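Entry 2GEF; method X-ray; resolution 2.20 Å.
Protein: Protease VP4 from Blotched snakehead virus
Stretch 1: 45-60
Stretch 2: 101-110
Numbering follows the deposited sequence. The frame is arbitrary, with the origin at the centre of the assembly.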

# COMPACT_ATOMS: atom_id res chain seq x y z
N SER A 45 -10.73 4.76 -2.52
CA SER A 45 -9.90 3.68 -1.97
C SER A 45 -9.36 3.04 -3.23
O SER A 45 -10.17 2.69 -4.20
N GLU A 46 -8.06 2.80 -3.21
CA GLU A 46 -7.30 2.28 -4.38
C GLU A 46 -6.16 1.43 -3.83
O GLU A 46 -5.63 1.76 -2.80
N LEU A 47 -5.58 0.52 -4.60
CA LEU A 47 -4.19 0.01 -4.31
C LEU A 47 -3.12 0.74 -4.97
O LEU A 47 -3.29 1.31 -6.01
N TYR A 48 -1.99 0.77 -4.31
CA TYR A 48 -0.69 1.22 -4.80
C TYR A 48 0.26 0.09 -4.50
O TYR A 48 0.01 -0.71 -3.59
N ILE A 49 1.35 0.08 -5.21
CA ILE A 49 2.38 -0.93 -5.06
C ILE A 49 3.59 -0.21 -4.68
O ILE A 49 3.80 0.78 -5.28
N ALA A 50 4.22 -0.58 -3.55
CA ALA A 50 5.55 -0.04 -3.21
C ALA A 50 6.58 -1.00 -3.86
O ALA A 50 6.48 -2.28 -3.66
N VAL A 51 7.54 -0.42 -4.57
CA VAL A 51 8.70 -1.25 -5.20
C VAL A 51 9.97 -0.62 -4.78
O VAL A 51 10.10 0.60 -4.76
N ARG A 52 10.91 -1.44 -4.39
CA ARG A 52 12.30 -0.90 -4.14
C ARG A 52 13.05 -0.40 -5.39
O ARG A 52 12.96 -0.94 -6.48
N GLY A 53 13.75 0.69 -5.17
CA GLY A 53 14.64 1.41 -6.15
C GLY A 53 13.78 2.57 -6.65
O GLY A 53 12.67 2.80 -6.17
N ASP A 54 14.30 3.28 -7.64
CA ASP A 54 13.58 4.39 -8.17
C ASP A 54 12.94 4.13 -9.54
O ASP A 54 13.58 3.82 -10.51
N HIS A 55 11.61 4.17 -9.54
CA HIS A 55 10.75 3.87 -10.70
C HIS A 55 9.94 5.05 -10.95
O HIS A 55 8.78 4.95 -11.37
N ARG A 56 10.57 6.19 -10.67
CA ARG A 56 10.13 7.55 -11.04
C ARG A 56 9.60 7.60 -12.51
O ARG A 56 8.57 8.29 -12.82
N ASP A 57 10.27 6.86 -13.38
CA ASP A 57 9.89 6.87 -14.81
C ASP A 57 8.51 6.38 -15.06
O ASP A 57 8.05 6.43 -16.17
N LEU A 58 7.92 5.80 -14.03
CA LEU A 58 6.63 5.12 -14.08
C LEU A 58 5.54 5.98 -13.38
O LEU A 58 4.32 5.72 -13.58
N MSE A 59 5.98 6.98 -12.60
CA MSE A 59 5.11 7.98 -11.95
C MSE A 59 4.57 8.98 -12.91
O MSE A 59 5.31 9.37 -13.85
N SER A 60 3.37 9.50 -12.63
CA SER A 60 2.95 10.86 -13.17
C SER A 60 4.02 11.96 -12.86
O SER A 60 4.68 11.86 -11.80
N ARG A 101 16.75 0.35 4.37
CA ARG A 101 18.04 0.23 3.60
C ARG A 101 17.93 0.39 2.00
O ARG A 101 18.83 0.07 1.22
N THR A 102 16.86 1.02 1.52
CA THR A 102 16.73 1.27 0.10
C THR A 102 15.71 2.41 -0.12
O THR A 102 14.78 2.63 0.68
N ASP A 103 15.87 3.11 -1.23
CA ASP A 103 14.76 3.96 -1.70
C ASP A 103 13.60 3.14 -2.20
O ASP A 103 13.77 2.02 -2.65
N LEU A 104 12.42 3.68 -2.24
CA LEU A 104 11.33 2.89 -2.81
C LEU A 104 10.54 3.93 -3.55
O LEU A 104 10.76 5.12 -3.31
N THR A 105 9.70 3.46 -4.48
CA THR A 105 8.78 4.28 -5.16
C THR A 105 7.44 3.64 -5.01
O THR A 105 7.37 2.39 -5.06
N ILE A 106 6.37 4.40 -4.81
CA ILE A 106 5.02 3.79 -4.78
C ILE A 106 4.21 4.32 -6.00
O ILE A 106 4.48 5.41 -6.53
N LEU A 107 3.34 3.49 -6.51
CA LEU A 107 2.65 3.72 -7.78
C LEU A 107 1.20 3.29 -7.68
O LEU A 107 0.91 2.17 -7.15
N PRO A 108 0.27 4.11 -8.21
CA PRO A 108 -1.13 3.59 -8.15
C PRO A 108 -1.23 2.41 -9.07
O PRO A 108 -0.59 2.39 -10.05
N VAL A 109 -2.01 1.38 -8.75
CA VAL A 109 -2.22 0.26 -9.68
C VAL A 109 -3.76 -0.14 -9.84
O VAL A 109 -4.48 -0.27 -8.80
N ALA A 110 -4.24 -0.39 -11.07
CA ALA A 110 -5.60 -0.87 -11.27
C ALA A 110 -5.80 -2.36 -11.13
O ALA A 110 -6.89 -2.75 -10.96

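The two stretches meet as neighbouring antiparallel β-strands, one running through to Arg52 and the other starting at Leu104, whose backbone ladder is flanked by apolar side chains and extended past Arg52 by a loop whose backbone is held by the Thr105 hydroxyl. Backbone hydrogen bonds join Ile49 with Leu107 and Val51 with Thr105 in both directions, and, as in any extended strand, side chains alternate between the two faces of the sheet. At the far end Val109 N donates to Leu47 O (3.0 Å), and a water completes the link, accepting from Leu47 N (3.2 Å) and donating to Val109 O (2.7 Å).

One face carries Leu47, Ile49, Val51, Thr105, Leu107 and Val109. Ile49 (t, t) places CG2 3.6 Å from CG1 of Val109 (m), while CB of Leu47 lies 3.9 Å from Val109 CG2. Leu107 (m, t), which has the largest area covered by the partner stretch, reaches the segment after the strand: its CD1 lies 3.8 Å from CD1 of Leu58 (m, t), and its CD2 3.6 Å from CG of selenomethionine Met59. The SE atom of Met59 in turn lies 3.7 Å from Thr105 CG2.

The other face holds Ala50, Arg52, Leu104 and Ile106. The small Ala50 side chain packs its CB 3.8 Å from CG2 of Ile106 (p, t) and 4.2 Å from CD2 of Leu104. Tyr48 (m) points sideways and lays its ring against Pro108, whose CB sits over the ring face, 3.8 Å from the ring centroid, in a CH-π contact.

Thr105 (m) provides the polar side-chain link of the contact. Its OG1 donates to Gly53 O (2.9 Å) and accepts from His55 N (3.0 Å), tying the turn to the strand; Gly53 N also donates to Asp103 O (2.8 Å). His55 (m) points toward stretch 2, and its NE2 donates back to Arg52 O (2.8 Å), bracing the turn from within.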

# COMPACT_ATOMS: atom_id res chain seq x y z
CB SER A 45 -10.86 2.65 -1.29
OG SER A 45 -10.15 1.70 -0.65
CB GLU A 46 -6.53 3.52 -4.88
CG GLU A 46 -6.54 3.78 -6.24
CD GLU A 46 -6.12 5.23 -6.49
OE1 GLU A 46 -6.45 6.16 -5.67
OE2 GLU A 46 -5.46 5.47 -7.51
CB LEU A 47 -4.11 -1.43 -4.74
CG LEU A 47 -5.11 -2.25 -3.90
CD1 LEU A 47 -4.94 -3.65 -4.43
CD2 LEU A 47 -4.97 -2.24 -2.40
CB TYR A 48 -0.18 2.49 -4.07
CG TYR A 48 -0.77 3.85 -4.47
CD1 TYR A 48 -2.14 4.06 -4.59
CD2 TYR A 48 0.05 4.90 -4.67
CE1 TYR A 48 -2.66 5.32 -4.94
CE2 TYR A 48 -0.45 6.14 -5.05
CZ TYR A 48 -1.77 6.36 -5.19
OH TYR A 48 -2.15 7.73 -5.56
CB ILE A 49 2.68 -1.79 -6.29
CG1 ILE A 49 3.47 -3.03 -5.78
CG2 ILE A 49 3.37 -0.99 -7.50
CD1 ILE A 49 3.72 -4.02 -6.76
CB ALA A 50 5.75 -0.12 -1.77
CB VAL A 51 8.56 -1.37 -6.77
CG1 VAL A 51 9.50 -2.59 -7.32
CG2 VAL A 51 7.15 -1.78 -7.05
CB ARG A 52 13.12 -1.83 -3.22
CG ARG A 52 13.28 -3.34 -3.69
CD ARG A 52 14.46 -4.07 -3.01
NE ARG A 52 14.68 -5.44 -3.55
CZ ARG A 52 13.98 -6.51 -3.18
NH1 ARG A 52 14.34 -7.64 -3.72
NH2 ARG A 52 12.89 -6.46 -2.38
CB ASP A 54 14.36 5.74 -7.95
CG ASP A 54 15.06 6.26 -9.18
OD1 ASP A 54 15.24 5.44 -10.08
OD2 ASP A 54 15.56 7.40 -9.20
CB HIS A 55 9.84 2.65 -10.45
CG HIS A 55 10.60 1.43 -9.97
ND1 HIS A 55 11.11 0.47 -10.83
CD2 HIS A 55 10.97 1.05 -8.73
CE1 HIS A 55 11.74 -0.47 -10.13
NE2 HIS A 55 11.71 -0.12 -8.85
CB ARG A 56 11.25 8.53 -10.79
CG ARG A 56 11.40 8.70 -9.33
CD ARG A 56 12.68 9.45 -8.83
NE ARG A 56 12.25 10.81 -8.55
CZ ARG A 56 13.11 11.85 -8.52
NH1 ARG A 56 14.43 11.57 -8.64
NH2 ARG A 56 12.65 13.12 -8.38
CB ASP A 57 10.76 5.97 -15.67
CG ASP A 57 10.91 4.56 -15.13
OD1 ASP A 57 11.33 4.43 -13.99
OD2 ASP A 57 10.62 3.59 -15.86
CB LEU A 58 6.69 3.76 -13.43
CG LEU A 58 7.23 2.55 -14.21
CD1 LEU A 58 7.22 1.37 -13.26
CD2 LEU A 58 6.61 2.21 -15.57
CB MSE A 59 5.90 8.77 -10.95
CG MSE A 59 6.38 7.82 -9.77
SE MSE A 59 7.47 8.59 -8.47
CE MSE A 59 6.11 9.44 -7.47
CB SER A 60 1.60 11.27 -12.53
OG SER A 60 1.23 12.53 -12.99
CB ARG A 101 18.89 -1.01 4.02
CG ARG A 101 18.14 -2.20 4.69
CD ARG A 101 18.99 -3.45 5.04
NE ARG A 101 18.09 -4.62 4.85
CZ ARG A 101 17.59 -4.95 3.66
NH1 ARG A 101 17.94 -4.22 2.60
NH2 ARG A 101 16.71 -5.93 3.52
CB THR A 102 16.31 -0.05 -0.64
OG1 THR A 102 16.10 0.24 -2.03
CG2 THR A 102 14.91 -0.68 -0.02
CB ASP A 103 15.24 4.92 -2.84
CG ASP A 103 16.34 5.90 -2.35
OD1 ASP A 103 16.55 6.08 -1.18
OD2 ASP A 103 17.06 6.49 -3.17
CB LEU A 104 10.43 2.24 -1.73
CG LEU A 104 10.93 1.03 -0.84
CD1 LEU A 104 11.22 1.49 0.61
CD2 LEU A 104 9.82 -0.12 -0.79
CB THR A 105 9.18 4.21 -6.67
OG1 THR A 105 10.51 4.67 -6.78
CG2 THR A 105 8.41 5.19 -7.44
CB ILE A 106 4.31 4.12 -3.42
CG1 ILE A 106 4.21 5.63 -3.28
CG2 ILE A 106 5.13 3.59 -2.27
CD1 ILE A 106 3.29 6.26 -2.25
CB LEU A 107 3.29 2.94 -8.97
CG LEU A 107 4.82 3.21 -9.18
CD1 LEU A 107 5.49 2.07 -9.96
CD2 LEU A 107 5.01 4.50 -9.83
CB PRO A 108 -2.02 4.80 -8.56
CG PRO A 108 -0.98 5.94 -8.92
CD PRO A 108 0.41 5.41 -8.87
CB VAL A 109 -1.41 -0.92 -9.21
CG1 VAL A 109 0.04 -0.49 -8.88
CG2 VAL A 109 -2.00 -1.52 -7.98
CB ALA A 110 -6.01 -0.49 -12.61
O HOH W 1 -6.80 -0.35 -7.41